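Side-chain contacts in mRNA export factor (Human herpesvirus 1, PDB 4YXP), which regulates viral gene expression at many levels, inhibiting host splicing and mediating nuclear export of intronless viral mRNAs, its C-terminal part forming the homodimer: residues B[147-150]-B[151-155]; B[180-183]-B[184-187]; B[190-193]-B[194-198]; B[224-228]-B[229-233]. All blocks are in the same frame, centred on the assembly; numbering follows the deposited sequence.

Contact 1 of 4, residues B[147-150]-B[151-155]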
loop_
_atom_site.group_PDB
_atom_site.type_symbol
_atom_site.label_atom_id
_atom_site.label_comp_id
_atom_site.label_asym_id
_atom_site.label_seq_id
_atom_site.Cartn_x
_atom_site.Cartn_y
_atom_site.Cartn_z
ATOM N N ALA B 147 -1.472 -11.337 -4.444
ATOM C CA ALA B 147 -0.511 -10.711 -3.534
ATOM C C ALA B 147 -0.639 -9.190 -3.523
ATOM O O ALA B 147 -0.320 -8.544 -2.525
ATOM C CB ALA B 147 0.906 -11.107 -3.911
ATOM N N ALA B 148 -1.101 -8.620 -4.632
ATOM C CA ALA B 148 -1.201 -7.170 -4.759
ATOM C C ALA B 148 -2.328 -6.606 -3.894
ATOM O O ALA B 148 -2.146 -5.600 -3.205
ATOM C CB ALA B 148 -1.407 -6.784 -6.212
ATOM N N VAL B 149 -3.493 -7.248 -3.927
ATOM C CA VAL B 149 -4.614 -6.782 -3.117
ATOM C C VAL B 149 -4.323 -7.103 -1.648
ATOM O O VAL B 149 -4.669 -6.322 -0.758
ATOM C CB VAL B 149 -5.974 -7.376 -3.604
ATOM C CG1 VAL B 149 -5.897 -8.876 -3.824
ATOM C CG2 VAL B 149 -7.099 -7.028 -2.628
ATOM N N LEU B 150 -3.657 -8.227 -1.396
ATOM C CA LEU B 150 -3.213 -8.562 -0.043
ATOM C C LEU B 150 -2.318 -7.470 0.544
ATOM O O LEU B 150 -2.573 -6.975 1.645
ATOM C CB LEU B 150 -2.467 -9.899 -0.040
ATOM C CG LEU B 150 -1.828 -10.326 1.284
ATOM C CD1 LEU B 150 -2.872 -10.423 2.389
ATOM C CD2 LEU B 150 -1.102 -11.653 1.118
ATOM N N ASP B 151 -1.268 -7.099 -0.187
ATOM C CA ASP B 151 -0.327 -6.076 0.281
ATOM C C ASP B 151 -1.015 -4.734 0.515
ATOM O O ASP B 151 -0.751 -4.048 1.511
ATOM C CB ASP B 151 0.817 -5.887 -0.723
ATOM C CG ASP B 151 1.875 -6.973 -0.626
ATOM O OD1 ASP B 151 1.758 -7.852 0.258
ATOM O OD2 ASP B 151 2.835 -6.936 -1.429
ATOM N N ASN B 152 -1.887 -4.353 -0.412
ATOM C CA ASN B 152 -2.582 -3.076 -0.319
ATOM C C ASN B 152 -3.484 -3.012 0.917
ATOM O O ASN B 152 -3.432 -2.045 1.681
ATOM C CB ASN B 152 -3.407 -2.827 -1.586
ATOM C CG ASN B 152 -3.734 -1.356 -1.786
ATOM O OD1 ASN B 152 -3.107 -0.479 -1.186
ATOM N ND2 ASN B 152 -4.706 -1.078 -2.637
ATOM N N LEU B 153 -4.306 -4.038 1.119
ATOM C CA LEU B 153 -5.207 -4.063 2.271
ATOM C C LEU B 153 -4.428 -4.105 3.583
ATOM O O LEU B 153 -4.818 -3.474 4.568
ATOM C CB LEU B 153 -6.161 -5.261 2.198
ATOM C CG LEU B 153 -7.322 -5.165 1.200
ATOM C CD1 LEU B 153 -8.073 -6.491 1.123
ATOM C CD2 LEU B 153 -8.279 -4.042 1.569
ATOM N N ALA B 154 -3.330 -4.852 3.598
ATOM C CA ALA B 154 -2.499 -4.947 4.791
ATOM C C ALA B 154 -1.883 -3.590 5.142
ATOM O O ALA B 154 -1.833 -3.205 6.309
ATOM C CB ALA B 154 -1.410 -5.987 4.595
ATOM N N THR B 155 -1.409 -2.875 4.126
ATOM C CA THR B 155 -0.810 -1.562 4.335
ATOM C C THR B 155 -1.837 -0.614 4.956
ATOM O O THR B 155 -1.530 0.138 5.876
ATOM C CB THR B 155 -0.268 -0.974 3.006
ATOM O OG1 THR B 155 0.847 -1.752 2.556
ATOM C CG2 THR B 155 0.176 0.482 3.174
#
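Val149 and Leu153, one helical turn apart, make the apolar side-chain contact: they lie side by side and point the same way, with Val149 CG2 3.9 Å from Leu153 CD1. The valine can do this because CG2 stands anti to its N while CG1 takes the position between N and the carbonyl carbon (chi1 48°). Together they meet helix 112-132, Val149 on Ala119 and Leu153 on Phe112 and Ala115.

Backbone bonds tie the same turn together. Asp151 N donates to Ala147 O at 2.9 Å and Leu153 N to Val149 O at 3.0 Å, the latter nearly straight at 170°; Asn152 N to Ala148 O and Ala154 N to Leu150 O complete the set.

Of the polar side chains, Asp151 folds back beside its own N (chi1 -79°), which brings its CG to 3.3 Å from Ala147 O, while OD2 forms a salt bridge with Arg108 of helix 93-109. Asn152 OD1 accepts from Arg156 NE within the helix, whereas ND2 donates to Glu110 O, just past helix 93-109.

Thr155 OG1 reaches Thr155 OG1 of the second subunit. The whole is regular i to i+4 alpha-helical pairing, in a helix packed between helices of its own chain and the dimer partner.

Contact 2 of 4, residues B[180-183]-B[184-187]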
loop_
_atom_site.group_PDB
_atom_site.type_symbol
_atom_site.label_atom_id
_atom_site.label_comp_id
_atom_site.label_asym_id
_atom_site.label_seq_id
_atom_site.Cartn_x
_atom_site.Cartn_y
_atom_site.Cartn_z
ATOM N N ARG B 180 -0.722 -19.033 7.906
ATOM C CA ARG B 180 -1.586 -19.407 6.787
ATOM C C ARG B 180 -2.372 -20.688 7.075
ATOM O O ARG B 180 -2.369 -21.624 6.274
ATOM C CB ARG B 180 -0.750 -19.568 5.514
ATOM C CG ARG B 180 -0.053 -18.277 5.073
ATOM C CD ARG B 180 0.660 -18.431 3.732
ATOM N NE ARG B 180 1.889 -19.219 3.834
ATOM C CZ ARG B 180 3.097 -18.714 4.075
ATOM N NH1 ARG B 180 3.264 -17.408 4.246
ATOM N NH2 ARG B 180 4.148 -19.521 4.143
ATOM N N ARG B 181 -3.050 -20.714 8.221
ATOM C CA ARG B 181 -3.822 -21.879 8.648
ATOM C C ARG B 181 -5.313 -21.573 8.677
ATOM O O ARG B 181 -5.741 -20.575 9.254
ATOM C CB ARG B 181 -3.376 -22.347 10.037
ATOM C CG ARG B 181 -1.952 -22.853 10.103
ATOM C CD ARG B 181 -1.598 -23.301 11.510
ATOM N NE ARG B 181 -0.154 -23.380 11.710
ATOM C CZ ARG B 181 0.429 -23.836 12.814
ATOM N NH1 ARG B 181 -0.305 -24.268 13.831
ATOM N NH2 ARG B 181 1.753 -23.862 12.900
ATOM N N LEU B 182 -6.103 -22.442 8.059
ATOM C CA LEU B 182 -7.549 -22.280 8.054
ATOM C C LEU B 182 -8.100 -22.256 9.475
ATOM O O LEU B 182 -9.084 -21.573 9.756
ATOM C CB LEU B 182 -8.205 -23.407 7.258
ATOM C CG LEU B 182 -7.788 -23.507 5.790
ATOM C CD1 LEU B 182 -8.365 -24.767 5.174
ATOM C CD2 LEU B 182 -8.228 -22.273 5.009
ATOM N N ALA B 183 -7.454 -23.000 10.369
ATOM C CA ALA B 183 -7.906 -23.115 11.753
ATOM C C ALA B 183 -7.779 -21.796 12.515
ATOM O O ALA B 183 -8.353 -21.646 13.593
ATOM C CB ALA B 183 -7.126 -24.211 12.470
ATOM N N ASP B 184 -7.029 -20.846 11.962
ATOM C CA ASP B 184 -6.874 -19.531 12.585
ATOM C C ASP B 184 -8.004 -18.575 12.195
ATOM O O ASP B 184 -8.144 -17.500 12.776
ATOM C CB ASP B 184 -5.530 -18.904 12.199
ATOM C CG ASP B 184 -4.346 -19.589 12.866
ATOM O OD1 ASP B 184 -4.550 -20.340 13.845
ATOM O OD2 ASP B 184 -3.202 -19.361 12.416
ATOM N N ILE B 185 -8.802 -18.963 11.206
ATOM C CA ILE B 185 -9.891 -18.116 10.729
ATOM C C ILE B 185 -11.061 -18.179 11.706
ATOM O O ILE B 185 -11.662 -19.239 11.902
ATOM C CB ILE B 185 -10.324 -18.525 9.309
ATOM C CG1 ILE B 185 -9.140 -18.378 8.343
ATOM C CG2 ILE B 185 -11.516 -17.685 8.852
ATOM C CD1 ILE B 185 -9.423 -18.835 6.920
ATOM N N LYS B 186 -11.381 -17.041 12.314
ATOM C CA LYS B 186 -12.472 -16.967 13.285
ATOM C C LYS B 186 -13.367 -15.750 13.055
ATOM O O LYS B 186 -14.315 -15.521 13.802
ATOM C CB LYS B 186 -11.913 -16.930 14.709
ATOM C CG LYS B 186 -11.094 -18.152 15.102
ATOM C CD LYS B 186 -11.925 -19.432 15.098
ATOM C CE LYS B 186 -11.070 -20.639 15.457
ATOM N NZ LYS B 186 -11.739 -21.933 15.148
ATOM N N ASP B 187 -13.063 -14.972 12.022
ATOM C CA ASP B 187 -13.843 -13.779 11.711
ATOM C C ASP B 187 -13.533 -13.324 10.292
ATOM O O ASP B 187 -12.740 -13.956 9.594
ATOM C CB ASP B 187 -13.541 -12.655 12.708
ATOM C CG ASP B 187 -12.305 -11.857 12.330
ATOM O OD1 ASP B 187 -11.229 -12.465 12.146
ATOM O OD2 ASP B 187 -12.415 -10.620 12.203
HETATM O O HOH W 1 -3.080 -18.314 9.796
#
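The carboxylate of Asp184 is the flat group that meets the preceding residues, and OD2 is the oxygen that meets Arg181: it lies 3.8 Å from Arg181 CB and accepts from a water at 2.8 Å. That water in turn accepts from Arg181 N at 2.9 Å, bridging side chain and backbone. The guanidinium of Arg181 stays apart, its chain extended from CG to NE, with NE 5.1 Å from Asp184 OD2; the salt bridge of this carboxylate goes to Arg179 NE instead.

Behind these groups the chain makes a short 3-10 turn in the loop between helices 173-179 and 188-204, within the CHC2-type zinc finger range. Asp184 N donates to Arg181 O and Ile185 N to Leu182 O at 3.0 Å, each N well above the plane of its carbonyl, a consequence of the tight i to i+3 turn.

Leu182 and Ile185 come off it side by side, Leu182 CD2 4.1 Å from Ile185 CD1, and Ile185 continues onto Phe191 and Val194 of helix 188-204. Lys186, bent at chi2 (-63°), passes CE 3.4 Å from Ala183 O on its way to a salt bridge with Asp9 of the second subunit. Asp6 of that subunit accepts from the backbone N of both Leu182 and Ala183.

Contact 3 of 4, residues B[190-193]-B[194-198]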
loop_
_atom_site.group_PDB
_atom_site.type_symbol
_atom_site.label_atom_id
_atom_site.label_comp_id
_atom_site.label_asym_id
_atom_site.label_seq_id
_atom_site.Cartn_x
_atom_site.Cartn_y
_atom_site.Cartn_z
ATOM N N SER B 190 -9.643 -12.198 9.699
ATOM C CA SER B 190 -8.728 -13.328 9.591
ATOM C C SER B 190 -9.048 -14.163 8.349
ATOM O O SER B 190 -8.148 -14.731 7.735
ATOM C CB SER B 190 -8.778 -14.196 10.855
ATOM O OG SER B 190 -10.096 -14.588 11.181
ATOM N N PHE B 191 -10.320 -14.228 7.970
ATOM C CA PHE B 191 -10.696 -14.933 6.741
ATOM C C PHE B 191 -10.020 -14.304 5.529
ATOM O O PHE B 191 -9.342 -14.985 4.752
ATOM C CB PHE B 191 -12.214 -14.929 6.532
ATOM C CG PHE B 191 -12.631 -15.448 5.180
ATOM C CD1 PHE B 191 -12.695 -16.810 4.938
ATOM C CD2 PHE B 191 -12.935 -14.575 4.151
ATOM C CE1 PHE B 191 -13.064 -17.293 3.693
ATOM C CE2 PHE B 191 -13.306 -15.051 2.901
ATOM C CZ PHE B 191 -13.369 -16.410 2.672
ATOM N N VAL B 192 -10.212 -13.001 5.366
ATOM C CA VAL B 192 -9.689 -12.295 4.207
ATOM C C VAL B 192 -8.169 -12.443 4.115
ATOM O O VAL B 192 -7.628 -12.747 3.056
ATOM C CB VAL B 192 -10.097 -10.806 4.243
ATOM C CG1 VAL B 192 -9.360 -10.005 3.170
ATOM C CG2 VAL B 192 -11.601 -10.671 4.050
ATOM N N PHE B 193 -7.469 -12.241 5.219
ATOM C CA PHE B 193 -6.016 -12.207 5.140
ATOM C C PHE B 193 -5.398 -13.605 5.071
ATOM O O PHE B 193 -4.424 -13.806 4.350
ATOM C CB PHE B 193 -5.458 -11.394 6.309
ATOM C CG PHE B 193 -5.556 -9.917 6.081
ATOM C CD1 PHE B 193 -4.604 -9.264 5.317
ATOM C CD2 PHE B 193 -6.630 -9.192 6.571
ATOM C CE1 PHE B 193 -4.702 -7.903 5.075
ATOM C CE2 PHE B 193 -6.734 -7.834 6.331
ATOM C CZ PHE B 193 -5.769 -7.189 5.583
ATOM N N VAL B 194 -5.977 -14.575 5.768
ATOM C CA VAL B 194 -5.463 -15.940 5.716
ATOM C C VAL B 194 -5.685 -16.539 4.319
ATOM O O VAL B 194 -4.786 -17.161 3.749
ATOM C CB VAL B 194 -6.106 -16.821 6.803
ATOM C CG1 VAL B 194 -5.737 -18.294 6.603
ATOM C CG2 VAL B 194 -5.660 -16.362 8.181
ATOM N N ILE B 195 -6.878 -16.355 3.768
ATOM C CA ILE B 195 -7.192 -16.938 2.464
ATOM C C ILE B 195 -6.340 -16.295 1.373
ATOM O O ILE B 195 -5.745 -16.994 0.554
ATOM C CB ILE B 195 -8.694 -16.814 2.147
ATOM C CG1 ILE B 195 -9.517 -17.651 3.130
ATOM C CG2 ILE B 195 -8.988 -17.250 0.709
ATOM C CD1 ILE B 195 -9.194 -19.147 3.123
ATOM N N LEU B 196 -6.275 -14.970 1.353
ATOM C CA LEU B 196 -5.461 -14.281 0.358
ATOM C C LEU B 196 -3.985 -14.663 0.499
ATOM O O LEU B 196 -3.288 -14.823 -0.501
ATOM C CB LEU B 196 -5.623 -12.763 0.473
ATOM C CG LEU B 196 -6.978 -12.159 0.093
ATOM C CD1 LEU B 196 -6.898 -10.642 0.151
ATOM C CD2 LEU B 196 -7.443 -12.613 -1.286
ATOM N N ALA B 197 -3.509 -14.809 1.733
ATOM C CA ALA B 197 -2.113 -15.175 1.961
ATOM C C ALA B 197 -1.834 -16.586 1.449
ATOM O O ALA B 197 -0.786 -16.841 0.854
ATOM C CB ALA B 197 -1.763 -15.070 3.436
ATOM N N ARG B 198 -2.769 -17.499 1.691
ATOM C CA ARG B 198 -2.625 -18.873 1.225
ATOM C C ARG B 198 -2.597 -18.907 -0.298
ATOM O O ARG B 198 -1.732 -19.538 -0.893
ATOM C CB ARG B 198 -3.760 -19.753 1.755
ATOM C CG ARG B 198 -3.618 -20.122 3.223
ATOM C CD ARG B 198 -4.892 -20.748 3.782
ATOM N NE ARG B 198 -5.242 -22.019 3.148
ATOM C CZ ARG B 198 -4.820 -23.213 3.557
ATOM N NH1 ARG B 198 -4.006 -23.324 4.599
ATOM N NH2 ARG B 198 -5.209 -24.309 2.915
#
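Phe191 with Ile195 and Val192 with Leu196 form two i to i+4 apolar pairs within the buried helix 188-204, inside the zinc-finger range but away from the metal. The first is a CH-pi contact. Ile195 CG1 sits over one face of the Phe191 ring, 4.0 Å from its centroid and 26° off the normal, shifted toward the rim so that the nearest ring atom is CE1 at 3.6 Å. Phe191 CG is anti to its N (chi1 171°), which swings the ring forward along the helix to meet the isoleucine; the two side chains cross at a slant.

Val192 and Leu196 run alongside each other, with Val192 CG1 3.9 Å from Leu196 CD1. Beneath both pairs the helical backbone bonds hold the spacing: Ile195 N to Phe191 O is 3.0 Å and Leu196 N to Val192 O 3.1 Å.

Leu123 of helix 112-132 touches Phe191, Ile195 and Leu196, whereas Phe193 points to helix 146-167, meeting Leu150 and Leu153. The polar ends are tied down too: Ser190 OG bonds to Asp187, and Arg198 donates to the carbonyl oxygens of Arg180, Ala213 and Thr214. The side-chain contacts across this turn are thus purely apolar, and the buried polar groups at its margins are satisfied by partners elsewhere in the fold.

Contact 4 of 4, residues B[224-228]-B[229-233]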
loop_
_atom_site.group_PDB
_atom_site.type_symbol
_atom_site.label_atom_id
_atom_site.label_comp_id
_atom_site.label_asym_id
_atom_site.label_seq_id
_atom_site.Cartn_x
_atom_site.Cartn_y
_atom_site.Cartn_z
ATOM N N HIS B 224 -19.269 -22.697 0.107
ATOM C CA HIS B 224 -20.559 -22.218 0.596
ATOM C C HIS B 224 -20.406 -21.048 1.569
ATOM O O HIS B 224 -21.285 -20.192 1.678
ATOM C CB HIS B 224 -21.295 -23.383 1.271
ATOM C CG HIS B 224 -22.686 -23.060 1.725
ATOM N ND1 HIS B 224 -23.730 -22.861 0.847
ATOM C CD2 HIS B 224 -23.208 -22.938 2.967
ATOM C CE1 HIS B 224 -24.833 -22.614 1.531
ATOM N NE2 HIS B 224 -24.545 -22.654 2.818
ATOM N N PHE B 225 -19.274 -21.007 2.262
ATOM C CA PHE B 225 -19.057 -20.029 3.325
ATOM C C PHE B 225 -18.713 -18.626 2.816
ATOM O O PHE B 225 -18.745 -17.670 3.590
ATOM C CB PHE B 225 -17.948 -20.512 4.266
ATOM C CG PHE B 225 -16.705 -20.965 3.557
ATOM C CD1 PHE B 225 -15.766 -20.049 3.119
ATOM C CD2 PHE B 225 -16.475 -22.311 3.331
ATOM C CE1 PHE B 225 -14.622 -20.465 2.468
ATOM C CE2 PHE B 225 -15.334 -22.734 2.678
ATOM C CZ PHE B 225 -14.408 -21.811 2.247
ATOM N N TYR B 226 -18.378 -18.495 1.534
ATOM C CA TYR B 226 -18.109 -17.176 0.965
ATOM C C TYR B 226 -19.234 -16.706 0.047
ATOM O O TYR B 226 -19.566 -17.359 -0.948
ATOM C CB TYR B 226 -16.788 -17.156 0.184
ATOM C CG TYR B 226 -16.598 -15.849 -0.557
ATOM C CD1 TYR B 226 -16.276 -14.680 0.125
ATOM C CD2 TYR B 226 -16.774 -15.773 -1.928
ATOM C CE1 TYR B 226 -16.128 -13.481 -0.542
ATOM C CE2 TYR B 226 -16.627 -14.578 -2.604
ATOM C CZ TYR B 226 -16.301 -13.437 -1.909
ATOM O OH TYR B 226 -16.161 -12.248 -2.588
ATOM N N LEU B 227 -19.810 -15.561 0.392
ATOM C CA LEU B 227 -20.807 -14.914 -0.446
ATOM C C LEU B 227 -20.168 -13.699 -1.114
ATOM O O LEU B 227 -19.556 -12.876 -0.431
ATOM C CB LEU B 227 -22.023 -14.499 0.383
ATOM C CG LEU B 227 -22.857 -15.647 0.958
ATOM C CD1 LEU B 227 -23.835 -15.129 2.005
ATOM C CD2 LEU B 227 -23.604 -16.381 -0.150
ATOM N N PRO B 228 -20.281 -13.588 -2.452
ATOM C CA PRO B 228 -19.650 -12.449 -3.130
ATOM C C PRO B 228 -20.060 -11.103 -2.538
ATOM O O PRO B 228 -21.250 -10.808 -2.427
ATOM C CB PRO B 228 -20.143 -12.587 -4.575
ATOM C CG PRO B 228 -20.383 -14.038 -4.743
ATOM C CD PRO B 228 -20.915 -14.509 -3.416
ATOM N N GLY B 229 -19.070 -10.301 -2.160
ATOM C CA GLY B 229 -19.321 -9.029 -1.509
ATOM C C GLY B 229 -19.017 -9.047 -0.020
ATOM O O GLY B 229 -19.082 -8.011 0.646
ATOM N N ALA B 230 -18.670 -10.220 0.506
ATOM C CA ALA B 230 -18.466 -10.381 1.946
ATOM C C ALA B 230 -17.236 -9.633 2.445
ATOM O O ALA B 230 -17.201 -9.210 3.601
ATOM C CB ALA B 230 -18.357 -11.856 2.300
ATOM N N CYS B 231 -16.225 -9.486 1.590
ATOM C CA CYS B 231 -14.996 -8.791 1.982
ATOM C C CYS B 231 -15.284 -7.317 2.225
ATOM O O CYS B 231 -14.895 -6.755 3.249
ATOM C CB CYS B 231 -13.910 -8.936 0.913
ATOM S SG CYS B 231 -13.283 -10.612 0.678
ATOM N N MET B 232 -15.967 -6.698 1.269
ATOM C CA MET B 232 -16.337 -5.295 1.368
ATOM C C MET B 232 -17.340 -5.046 2.497
ATOM O O MET B 232 -17.133 -4.169 3.338
ATOM C CB MET B 232 -16.918 -4.812 0.043
ATOM C CG MET B 232 -17.340 -3.354 0.045
ATOM S SD MET B 232 -17.982 -2.827 -1.548
ATOM C CE MET B 232 -16.489 -2.853 -2.541
ATOM N N ALA B 233 -18.428 -5.807 2.515
ATOM C CA ALA B 233 -19.462 -5.604 3.525
ATOM C C ALA B 233 -18.914 -5.888 4.921
ATOM O O ALA B 233 -19.178 -5.146 5.870
ATOM C CB ALA B 233 -20.664 -6.489 3.240
#
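Gly229 adopts a positive phi (106°), and a side chain here would be jammed against Pro228 O; the backbone itself calls for glycine. It is the third residue of a type II beta turn running from Leu227 to Ala230, and also the N-cap of helix 230-241. Ala230 N closes the turn onto Leu227 O at 3.0 Å, a bond that lies in the carbonyl plane but is bent at hydrogen (136°). Ala230 CB comes close to the same oxygen, at 3.2 Å.

Tyr226 reaches across the turn from the loop side. Its CG is anti to the backbone N (chi1 172°), carrying the ring forward beside the first helical residues. Pro228 N sits 3.8 Å above one face, offset toward the rim. Ala230 CB approaches the ring obliquely, 4.0 Å from Tyr226 CE1, and Cys231 SG makes a sulfur-aromatic contact, also oblique, 5.5 Å from the ring centroid.

The phenol OH is anchored by Asp120 OD1, which also takes Cys231 N, while OD2 takes Met232 N. One carboxylate of helix 112-132 thus binds both the tyrosine and the first turn of the helix, and its charge would suit the positive end of the helix dipole.

Leu123 of helix 112-132 touches Tyr226 and Cys231, and helix 188-204 adds Phe191 on Tyr226 and Val192 on Cys231. Pro228 and Met232 meet Ser273 and Phe275 of the second subunit's C-terminal tail.

Contacts 3 and 4 are buried, contact 1 partly so, and contact 2, with its centre about 20 Å from that of the chain, has the most exposed residues. Contact 3 touches the other three: Phe193 CD1 lies 3.6 Å from Leu150 CD1 of contact 1, Arg198 reaches back to contact 2, and Phe191 CE1 is 3.7 Å from Phe225 CE1 of contact 4. Contacts 1 and 3 are mid-helix turns of regular i to i+4 bonds, whereas 2 and 4 are loop turns leading toward helices. Contact 2 adds a bridging water, its charged ends paired outside the segments; contact 4 sets a tyrosine ring against a helix start, behind an N-cap glycine. All four touch the second subunit, in keeping with an intertwined dimer.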